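Local coordinates for hydrolase family protein (Deinococcus radiodurans R1, PDB 3CNH) that probably acts as a phosphatase of the haloacid dehalogenase-like superfamily, using a metal-bound site at the C-terminal ends of the central strands of a Rossmann-like core, at residues K5-D10 with R96-R101; G13-N18 with E126-F131; H180-V185 with A195-R200. All coordinates share one frame; numbering follows the deposited sequence.

Contact 1 (K5-D10 with R96-R101). With NA (sodium ion), chain C.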
loop_
_atom_site.group_PDB
_atom_site.type_symbol
_atom_site.label_atom_id
_atom_site.label_comp_id
_atom_site.label_asym_id
_atom_site.label_seq_id
_atom_site.Cartn_x
_atom_site.Cartn_y
_atom_site.Cartn_z
ATOM N N LYS A 5 -20.288 5.591 -3.917
ATOM C CA LYS A 5 -20.588 4.195 -3.675
ATOM C C LYS A 5 -19.393 3.352 -3.227
ATOM O O LYS A 5 -19.564 2.235 -2.753
ATOM C CB LYS A 5 -21.129 3.535 -4.943
ATOM C CG LYS A 5 -22.424 4.104 -5.469
ATOM C CD LYS A 5 -22.831 3.308 -6.689
ATOM N N ALA A 6 -18.182 3.821 -3.464
ATOM C CA ALA A 6 -17.039 3.025 -3.040
ATOM C C ALA A 6 -15.859 3.901 -2.677
ATOM O O ALA A 6 -15.652 4.916 -3.305
ATOM C CB ALA A 6 -16.621 2.106 -4.151
ATOM N N LEU A 7 -15.137 3.492 -1.635
ATOM C CA LEU A 7 -13.848 4.123 -1.263
ATOM C C LEU A 7 -12.725 3.140 -1.511
ATOM O O LEU A 7 -12.827 1.938 -1.244
ATOM C CB LEU A 7 -13.800 4.574 0.204
ATOM C CG LEU A 7 -14.708 5.717 0.644
ATOM C CD1 LEU A 7 -16.037 5.133 0.899
ATOM C CD2 LEU A 7 -14.109 6.352 1.909
ATOM N N PHE A 8 -11.661 3.680 -2.096
ATOM C CA PHE A 8 -10.435 2.956 -2.391
ATOM C C PHE A 8 -9.334 3.557 -1.532
ATOM O O PHE A 8 -9.097 4.766 -1.538
ATOM C CB PHE A 8 -10.076 3.111 -3.868
ATOM C CG PHE A 8 -11.033 2.424 -4.806
ATOM C CD1 PHE A 8 -12.229 3.031 -5.165
ATOM C CD2 PHE A 8 -10.746 1.180 -5.326
ATOM C CE1 PHE A 8 -13.125 2.395 -6.022
ATOM C CE2 PHE A 8 -11.653 0.541 -6.164
ATOM C CZ PHE A 8 -12.819 1.152 -6.514
ATOM N N TRP A 9 -8.661 2.674 -0.803
ATOM C CA TRP A 9 -7.660 3.070 0.178
ATOM C C TRP A 9 -6.254 2.567 -0.103
ATOM O O TRP A 9 -5.994 1.398 -0.302
ATOM C CB TRP A 9 -8.021 2.557 1.590
ATOM C CG TRP A 9 -9.228 3.141 2.226
ATOM C CD1 TRP A 9 -10.538 2.834 1.962
ATOM C CD2 TRP A 9 -9.253 4.144 3.249
ATOM N NE1 TRP A 9 -11.369 3.610 2.729
ATOM C CE2 TRP A 9 -10.611 4.419 3.537
ATOM C CE3 TRP A 9 -8.269 4.866 3.920
ATOM C CZ2 TRP A 9 -10.992 5.347 4.503
ATOM C CZ3 TRP A 9 -8.642 5.762 4.872
ATOM C CH2 TRP A 9 -9.995 6.021 5.139
ATOM N N ASP A 10 -5.372 3.528 -0.102
ATOM C CA ASP A 10 -3.923 3.282 -0.036
ATOM C C ASP A 10 -3.740 2.682 1.368
ATOM O O ASP A 10 -4.518 2.988 2.310
ATOM C CB ASP A 10 -3.261 4.654 -0.187
ATOM C CG ASP A 10 -1.807 4.664 -0.108
ATOM O OD1 ASP A 10 -1.170 3.684 -0.471
ATOM O OD2 ASP A 10 -1.285 5.778 0.274
ATOM N N ARG A 96 -12.121 2.035 9.993
ATOM C CA ARG A 96 -12.935 0.978 10.630
ATOM C C ARG A 96 -14.366 1.447 10.817
ATOM O O ARG A 96 -15.333 0.694 10.659
ATOM C CB ARG A 96 -12.307 0.501 11.978
ATOM C CG ARG A 96 -11.045 -0.354 11.794
ATOM C CD ARG A 96 -10.251 -0.753 13.106
ATOM N NE ARG A 96 -9.103 -1.619 12.757
ATOM C CZ ARG A 96 -8.015 -1.828 13.495
ATOM N NH1 ARG A 96 -7.823 -1.173 14.628
ATOM N NH2 ARG A 96 -7.060 -2.650 13.049
ATOM N N ASP A 97 -14.511 2.714 11.171
ATOM C CA ASP A 97 -15.826 3.297 11.397
ATOM C C ASP A 97 -16.603 3.365 10.087
ATOM O O ASP A 97 -17.726 2.905 9.964
ATOM C CB ASP A 97 -15.647 4.712 11.965
ATOM C CG ASP A 97 -16.938 5.412 12.237
ATOM O OD1 ASP A 97 -17.950 4.741 12.509
ATOM O OD2 ASP A 97 -16.929 6.658 12.200
ATOM N N LEU A 98 -15.955 3.952 9.099
ATOM C CA LEU A 98 -16.584 4.167 7.784
ATOM C C LEU A 98 -16.947 2.843 7.105
ATOM O O LEU A 98 -17.915 2.747 6.353
ATOM C CB LEU A 98 -15.674 4.982 6.842
ATOM C CG LEU A 98 -15.510 6.466 7.135
ATOM C CD1 LEU A 98 -14.406 7.095 6.202
ATOM C CD2 LEU A 98 -16.865 7.166 6.981
ATOM N N GLY A 99 -16.164 1.820 7.409
ATOM C CA GLY A 99 -16.377 0.507 6.803
ATOM C C GLY A 99 -17.717 -0.100 7.195
ATOM O O GLY A 99 -18.181 -1.062 6.591
ATOM N N GLN A 100 -18.338 0.459 8.230
ATOM C CA GLN A 100 -19.641 -0.023 8.671
ATOM C C GLN A 100 -20.745 0.461 7.754
ATOM O O GLN A 100 -21.875 -0.052 7.770
ATOM C CB GLN A 100 -19.955 0.493 10.073
ATOM C CG GLN A 100 -19.036 0.028 11.141
ATOM C CD GLN A 100 -19.383 0.709 12.441
ATOM O OE1 GLN A 100 -19.033 1.872 12.669
ATOM N NE2 GLN A 100 -20.082 -0.004 13.297
ATOM N N ARG A 101 -20.420 1.474 6.963
ATOM C CA ARG A 101 -21.446 2.152 6.151
ATOM C C ARG A 101 -21.176 2.222 4.667
ATOM O O ARG A 101 -22.062 2.577 3.886
ATOM C CB ARG A 101 -21.662 3.573 6.694
ATOM C CG ARG A 101 -22.244 3.620 8.130
ATOM C CD ARG A 101 -22.469 5.043 8.650
ATOM N NE ARG A 101 -21.257 5.827 8.876
ATOM C CZ ARG A 101 -20.367 5.596 9.840
ATOM N NH1 ARG A 101 -20.541 4.601 10.690
ATOM N NH2 ARG A 101 -19.301 6.371 9.972
HETATM NA NA NA C . 1.090 5.649 0.350
HETATM O O HOH W 1 3.310 5.807 1.062
HETATM O O HOH W 2 1.268 6.215 -1.823
#
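D97 OD1 takes a bond from R101 NH1 at 3.2 Å, just beside L98, the leucine that meets L7 and W9 on the strand. The oxygen lies in the plane of the R101 guanidinium (2° out of it), while NH1 comes to it from 49° above the carboxylate plane; NH2 adds only weak bonds, one to each carboxylate oxygen. This salt bridge joins residues four apart near the C-terminal end of helix 89-98. R101 N reinforces the turn by bonding to L98 O at 2.9 Å.

Across the contact everything is apolar. L98 CD1 lies 4.2 Å from W9 CZ2, at the edge of the indole and near its plane, and the two side chains cross at about a right angle. The same methyl is 4.4 Å from L7 CD2, so CD1 alone rests against both strand residues, on one side of the pair.

This is the helix-on-sheet packing of a Rossmann-like HAD core, with 6-9 the central strand of the parallel sheet. L7 and W9, two apart, face helix 89-98 and also helix 187-196, a second cover, whereas F8 turns to the other face; bulky apolar residues therefore suit the buried places of L7, W9 and L98. Past W9 comes D10, which occupies the position that is the nucleophile in HAD phosphatases, so it probably serves as such here. D10 OD2 binds the sodium ion at 2.4 Å, and G12 O, D166 OD1 and two waters are also ligands. D10 OD1 makes a salt bridge with K141.

Contact 2 (G13-N18 with E126-F131)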
loop_
_atom_site.group_PDB
_atom_site.type_symbol
_atom_site.label_atom_id
_atom_site.label_comp_id
_atom_site.label_asym_id
_atom_site.label_seq_id
_atom_site.Cartn_x
_atom_site.Cartn_y
_atom_site.Cartn_z
ATOM N N GLY A 13 1.318 4.549 4.549
ATOM C CA GLY A 13 1.274 5.983 4.793
ATOM C C GLY A 13 -0.101 6.536 5.087
ATOM O O GLY A 13 -0.268 7.746 5.302
ATOM N N VAL A 14 -1.069 5.631 5.118
ATOM C CA VAL A 14 -2.468 5.994 5.380
ATOM C C VAL A 14 -3.006 5.176 6.554
ATOM O O VAL A 14 -3.156 5.680 7.684
ATOM C CB VAL A 14 -3.321 5.852 4.111
ATOM C CG1 VAL A 14 -4.798 6.136 4.353
ATOM C CG2 VAL A 14 -2.812 6.811 3.011
ATOM N N LEU A 15 -3.233 3.898 6.288
ATOM C CA LEU A 15 -3.751 2.975 7.315
ATOM C C LEU A 15 -2.650 2.442 8.231
ATOM O O LEU A 15 -2.822 2.231 9.429
ATOM C CB LEU A 15 -4.465 1.798 6.650
ATOM C CG LEU A 15 -5.747 2.175 5.892
ATOM C CD1 LEU A 15 -6.247 0.992 5.055
ATOM C CD2 LEU A 15 -6.809 2.697 6.864
ATOM N N LEU A 16 -1.518 2.208 7.612
ATOM C CA LEU A 16 -0.312 1.701 8.282
ATOM C C LEU A 16 0.871 2.505 7.827
ATOM O O LEU A 16 0.785 3.303 6.898
ATOM C CB LEU A 16 -0.060 0.233 7.898
ATOM C CG LEU A 16 -1.190 -0.812 8.085
ATOM C CD1 LEU A 16 -0.755 -2.183 7.518
ATOM C CD2 LEU A 16 -1.641 -0.913 9.534
ATOM N N THR A 17 1.985 2.270 8.493
ATOM C CA THR A 17 3.251 2.836 8.027
ATOM C C THR A 17 3.560 2.181 6.679
ATOM O O THR A 17 2.948 1.198 6.287
ATOM C CB THR A 17 4.420 2.513 8.992
ATOM O OG1 THR A 17 4.504 1.092 9.177
ATOM C CG2 THR A 17 4.223 3.205 10.312
ATOM N N ASN A 18 4.499 2.743 5.936
ATOM C CA ASN A 18 4.978 2.060 4.728
ATOM C C ASN A 18 5.592 0.730 5.137
ATOM O O ASN A 18 5.967 0.554 6.280
ATOM C CB ASN A 18 5.982 2.901 3.979
ATOM C CG ASN A 18 5.333 4.107 3.356
ATOM O OD1 ASN A 18 4.262 3.989 2.778
ATOM N ND2 ASN A 18 5.938 5.264 3.521
ATOM N N GLU A 126 -11.316 -6.671 7.823
ATOM C CA GLU A 126 -12.553 -6.485 8.548
ATOM C C GLU A 126 -13.343 -5.356 7.932
ATOM O O GLU A 126 -14.565 -5.333 7.978
ATOM C CB GLU A 126 -12.276 -6.203 10.026
ATOM C CG GLU A 126 -11.646 -7.426 10.672
ATOM C CD GLU A 126 -11.208 -7.210 12.125
ATOM O OE1 GLU A 126 -11.601 -6.193 12.746
ATOM O OE2 GLU A 126 -10.473 -8.085 12.642
ATOM N N PHE A 127 -12.628 -4.445 7.281
ATOM C CA PHE A 127 -13.284 -3.250 6.723
ATOM C C PHE A 127 -13.027 -2.991 5.237
ATOM O O PHE A 127 -13.676 -2.128 4.636
ATOM C CB PHE A 127 -12.993 -2.009 7.576
ATOM C CG PHE A 127 -11.533 -1.656 7.672
ATOM C CD1 PHE A 127 -10.953 -0.818 6.755
ATOM C CD2 PHE A 127 -10.751 -2.151 8.703
ATOM C CE1 PHE A 127 -9.604 -0.491 6.852
ATOM C CE2 PHE A 127 -9.423 -1.823 8.810
ATOM C CZ PHE A 127 -8.843 -0.994 7.880
ATOM N N LEU A 128 -12.104 -3.753 4.654
ATOM C CA LEU A 128 -11.834 -3.680 3.223
ATOM C C LEU A 128 -12.292 -5.012 2.632
ATOM O O LEU A 128 -11.848 -6.095 3.048
ATOM C CB LEU A 128 -10.360 -3.397 2.896
ATOM C CG LEU A 128 -9.803 -2.115 3.521
ATOM C CD1 LEU A 128 -8.287 -1.951 3.253
ATOM C CD2 LEU A 128 -10.645 -0.902 3.067
ATOM N N LEU A 129 -13.110 -4.898 1.592
ATOM C CA LEU A 129 -13.801 -6.038 0.966
ATOM C C LEU A 129 -12.944 -6.792 -0.032
ATOM O O LEU A 129 -13.176 -7.945 -0.330
ATOM C CB LEU A 129 -15.127 -5.573 0.327
ATOM C CG LEU A 129 -16.055 -4.799 1.268
ATOM C CD1 LEU A 129 -17.189 -4.271 0.435
ATOM C CD2 LEU A 129 -16.528 -5.674 2.450
ATOM N N ALA A 130 -11.972 -6.096 -0.588
ATOM C CA ALA A 130 -11.031 -6.696 -1.526
ATOM C C ALA A 130 -9.794 -5.839 -1.550
ATOM O O ALA A 130 -9.830 -4.662 -1.188
ATOM C CB ALA A 130 -11.601 -6.887 -2.919
ATOM N N PHE A 131 -8.723 -6.447 -2.001
ATOM C CA PHE A 131 -7.425 -5.821 -1.976
ATOM C C PHE A 131 -6.839 -5.779 -3.378
ATOM O O PHE A 131 -6.289 -6.759 -3.845
ATOM C CB PHE A 131 -6.492 -6.570 -1.021
ATOM C CG PHE A 131 -6.896 -6.434 0.425
ATOM C CD1 PHE A 131 -7.889 -7.232 0.955
ATOM C CD2 PHE A 131 -6.311 -5.460 1.215
ATOM C CE1 PHE A 131 -8.282 -7.080 2.270
ATOM C CE2 PHE A 131 -6.683 -5.281 2.531
ATOM C CZ PHE A 131 -7.712 -6.072 3.062
#
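L15 reaches across to F127 and L128 with a single methyl. Its CD1 stands 4.0 Å from L128 CD1, the two leucines extending toward each other tip to tip, and 4.1 Å from F127 CE1. F127 and L15 come from opposite directions, and the methyl meets the phenyl at its edge, near the ring plane, not over a face. Leucine suits both ends of the tip-to-tip pair because its branched end carries a methyl well clear of the backbone, here across an 11.2 Å separation of the L15 and L128 CA atoms. Aromatic F127 offers its ring edge to the same methyl.

F127 CG sits between the backbone N and the carbonyl carbon (chi1 61°), which puts the ring where CE1 can meet L15. On the other side, L15 belongs to a short loop closed by the bond from G13 N to L16 O at 2.7 Å, and its backbone also bonds with R88. G13 has a positive phi of 83°, a conformation that glycine adopts easily.

In HAD enzymes, the chain just after the first strand forms the squiggle and flap, and 13-18 probably corresponds to it. Besides the L15 bond, T17 pairs with Q86 through the backbone, while T17 OG1 also bonds to Q84 O, tying the loop to the segment that returns from the helices between residues 22 and 83. This pairing is consistent with the two linkers of a cap inserted at the flap.

Farther out, A95 of helix 89-98 touches both L15 and F127, and M104 of strand 103-108 packs against F127 and L128. L16 turns instead to R118 and F122 of helix 112-122, so the contact fits among these two helices and the sheet.

Contact 3 (H180-V185 with A195-R200)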
loop_
_atom_site.group_PDB
_atom_site.type_symbol
_atom_site.label_atom_id
_atom_site.label_comp_id
_atom_site.label_asym_id
_atom_site.label_seq_id
_atom_site.Cartn_x
_atom_site.Cartn_y
_atom_site.Cartn_z
ATOM N N HIS A 180 -13.063 10.796 -7.671
ATOM C CA HIS A 180 -12.787 11.749 -6.620
ATOM C C HIS A 180 -11.562 11.236 -5.890
ATOM O O HIS A 180 -11.230 10.059 -5.936
ATOM C CB HIS A 180 -13.932 11.846 -5.647
ATOM C CG HIS A 180 -15.174 12.377 -6.270
ATOM N ND1 HIS A 180 -15.330 13.712 -6.577
ATOM C CD2 HIS A 180 -16.319 11.759 -6.654
ATOM C CE1 HIS A 180 -16.521 13.894 -7.125
ATOM N NE2 HIS A 180 -17.136 12.726 -7.194
ATOM N N ALA A 181 -10.860 12.146 -5.233
ATOM C CA ALA A 181 -9.680 11.756 -4.464
ATOM C C ALA A 181 -9.405 12.784 -3.387
ATOM O O ALA A 181 -9.730 13.962 -3.523
ATOM C CB ALA A 181 -8.447 11.589 -5.381
ATOM N N VAL A 182 -8.913 12.274 -2.279
ATOM C CA VAL A 182 -8.454 13.092 -1.158
ATOM C C VAL A 182 -7.073 12.664 -0.718
ATOM O O VAL A 182 -6.831 11.475 -0.548
ATOM C CB VAL A 182 -9.358 12.932 0.073
ATOM C CG1 VAL A 182 -8.846 13.825 1.201
ATOM C CG2 VAL A 182 -10.823 13.313 -0.290
ATOM N N GLN A 183 -6.181 13.630 -0.565
ATOM C CA GLN A 183 -4.848 13.369 -0.040
ATOM C C GLN A 183 -4.900 13.241 1.474
ATOM O O GLN A 183 -5.327 14.143 2.162
ATOM C CB GLN A 183 -3.869 14.468 -0.398
ATOM C CG GLN A 183 -2.434 14.070 -0.120
ATOM C CD GLN A 183 -1.434 15.121 -0.542
ATOM O OE1 GLN A 183 -1.813 16.157 -1.093
ATOM N NE2 GLN A 183 -0.143 14.860 -0.314
ATOM N N CYS A 184 -4.475 12.105 1.985
ATOM C CA CYS A 184 -4.504 11.851 3.429
ATOM C C CYS A 184 -3.315 12.498 4.120
ATOM O O CYS A 184 -2.149 12.163 3.815
ATOM C CB CYS A 184 -4.491 10.351 3.716
ATOM S SG CYS A 184 -4.522 9.975 5.504
ATOM N N VAL A 185 -3.620 13.503 4.927
ATOM C CA VAL A 185 -2.633 14.211 5.746
ATOM C C VAL A 185 -2.789 13.751 7.192
ATOM O O VAL A 185 -1.830 13.363 7.851
ATOM C CB VAL A 185 -2.808 15.717 5.659
ATOM C CG1 VAL A 185 -1.892 16.426 6.653
ATOM C CG2 VAL A 185 -2.476 16.158 4.222
ATOM N N ALA A 195 -16.390 13.951 4.419
ATOM C CA ALA A 195 -17.738 14.396 4.783
ATOM C C ALA A 195 -18.242 15.398 3.765
ATOM O O ALA A 195 -19.427 15.446 3.455
ATOM C CB ALA A 195 -17.771 14.995 6.199
ATOM N N ALA A 196 -17.309 16.165 3.203
ATOM C CA ALA A 196 -17.661 17.177 2.185
ATOM C C ALA A 196 -18.180 16.508 0.914
ATOM O O ALA A 196 -18.929 17.108 0.147
ATOM C CB ALA A 196 -16.506 18.136 1.882
ATOM N N LEU A 197 -17.820 15.246 0.736
ATOM C CA LEU A 197 -18.261 14.466 -0.412
ATOM C C LEU A 197 -19.474 13.625 -0.089
ATOM O O LEU A 197 -19.944 12.853 -0.916
ATOM C CB LEU A 197 -17.165 13.531 -0.911
ATOM C CG LEU A 197 -15.915 14.170 -1.494
ATOM C CD1 LEU A 197 -14.876 13.110 -1.899
ATOM C CD2 LEU A 197 -16.314 14.994 -2.727
ATOM N N GLY A 198 -19.952 13.770 1.132
ATOM C CA GLY A 198 -21.136 13.050 1.578
ATOM C C GLY A 198 -20.848 11.711 2.227
ATOM O O GLY A 198 -21.750 10.943 2.543
ATOM N N VAL A 199 -19.570 11.444 2.408
ATOM C CA VAL A 199 -19.108 10.202 3.051
ATOM C C VAL A 199 -18.923 10.475 4.531
ATOM O O VAL A 199 -17.958 11.082 4.953
ATOM C CB VAL A 199 -17.821 9.667 2.419
ATOM C CG1 VAL A 199 -17.248 8.456 3.179
ATOM C CG2 VAL A 199 -18.051 9.342 0.946
ATOM N N ARG A 200 -19.851 9.949 5.314
ATOM C CA ARG A 200 -19.880 10.190 6.756
ATOM C C ARG A 200 -20.000 8.906 7.573
ATOM O O ARG A 200 -19.438 8.830 8.675
ATOM C CB ARG A 200 -21.074 11.099 7.073
ATOM C CG ARG A 200 -21.188 12.293 6.125
ATOM C CD ARG A 200 -22.311 13.232 6.525
ATOM N NE ARG A 200 -22.480 14.323 5.567
ATOM C CZ ARG A 200 -23.245 14.231 4.489
ATOM N NH1 ARG A 200 -23.357 15.259 3.660
ATOM N NH2 ARG A 200 -23.905 13.105 4.243
ATOM O OXT ARG A 200 -20.697 7.961 7.176
#
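L197 and H180 cross obliquely, and they meet through two different parts of the leucine. One methyl serves two residues on the same face of strand 180-183: L197 CD1 is 4.1 Å from H180 CB and 4.4 Å from V182 CG2. The V182 side is the enclosed one. V182 is buried, and its compact branched side chain suits a β-strand covered by a helix; L190 and E193 of helix 187-196 pack on it as well. The H180 side is more open, for both H180 and L197 are partly exposed, and there L197 CD2 lies 4.2 Å from H180 ND1. A histidine fits this border, offering an apolar CB to the leucine while its imidazole lies in a partly exposed place.

Strand 180-183 is the outermost one on its side of the parallel Rossmann-like sheet, and helix 187-196 folds back over it as the last α-helix of the chain. L197 comes just where that helix stops. The helix ends in a Schellman motif: G198 has a positive phi of 91°, and two bonds reach back into the last turn, one of them from G198 N to A195 O at 2.9 Å. These backbone angles favour glycine, since a side chain would crowd the preceding carbonyl oxygen.

Beyond the motif the chain divides its environments again. V199 is buried against I4 and Y102, whereas the exposed terminal R200 bonds through its N to Y102 OH.

Contacts 1 and 2 are buried, whereas contact 3 is only partly so, at an edge of the same sheet whose central strand carries contact 1. Contacts 1 and 3 each pack the end of a helix on a strand; contact 2 instead joins two loops and lies nearest the chain's centre. Contacts 1 and 2 adjoin directly, with W9 CE3 3.7 Å from V14 CG1 and R96 CG 3.6 Å from F127 CD2. Contacts 1 and 3 share apolar packing of V199 on L7 and L98, and a salt bridge of R101 with the C-terminal carboxylate. The bound metal belongs to contact 1 alone.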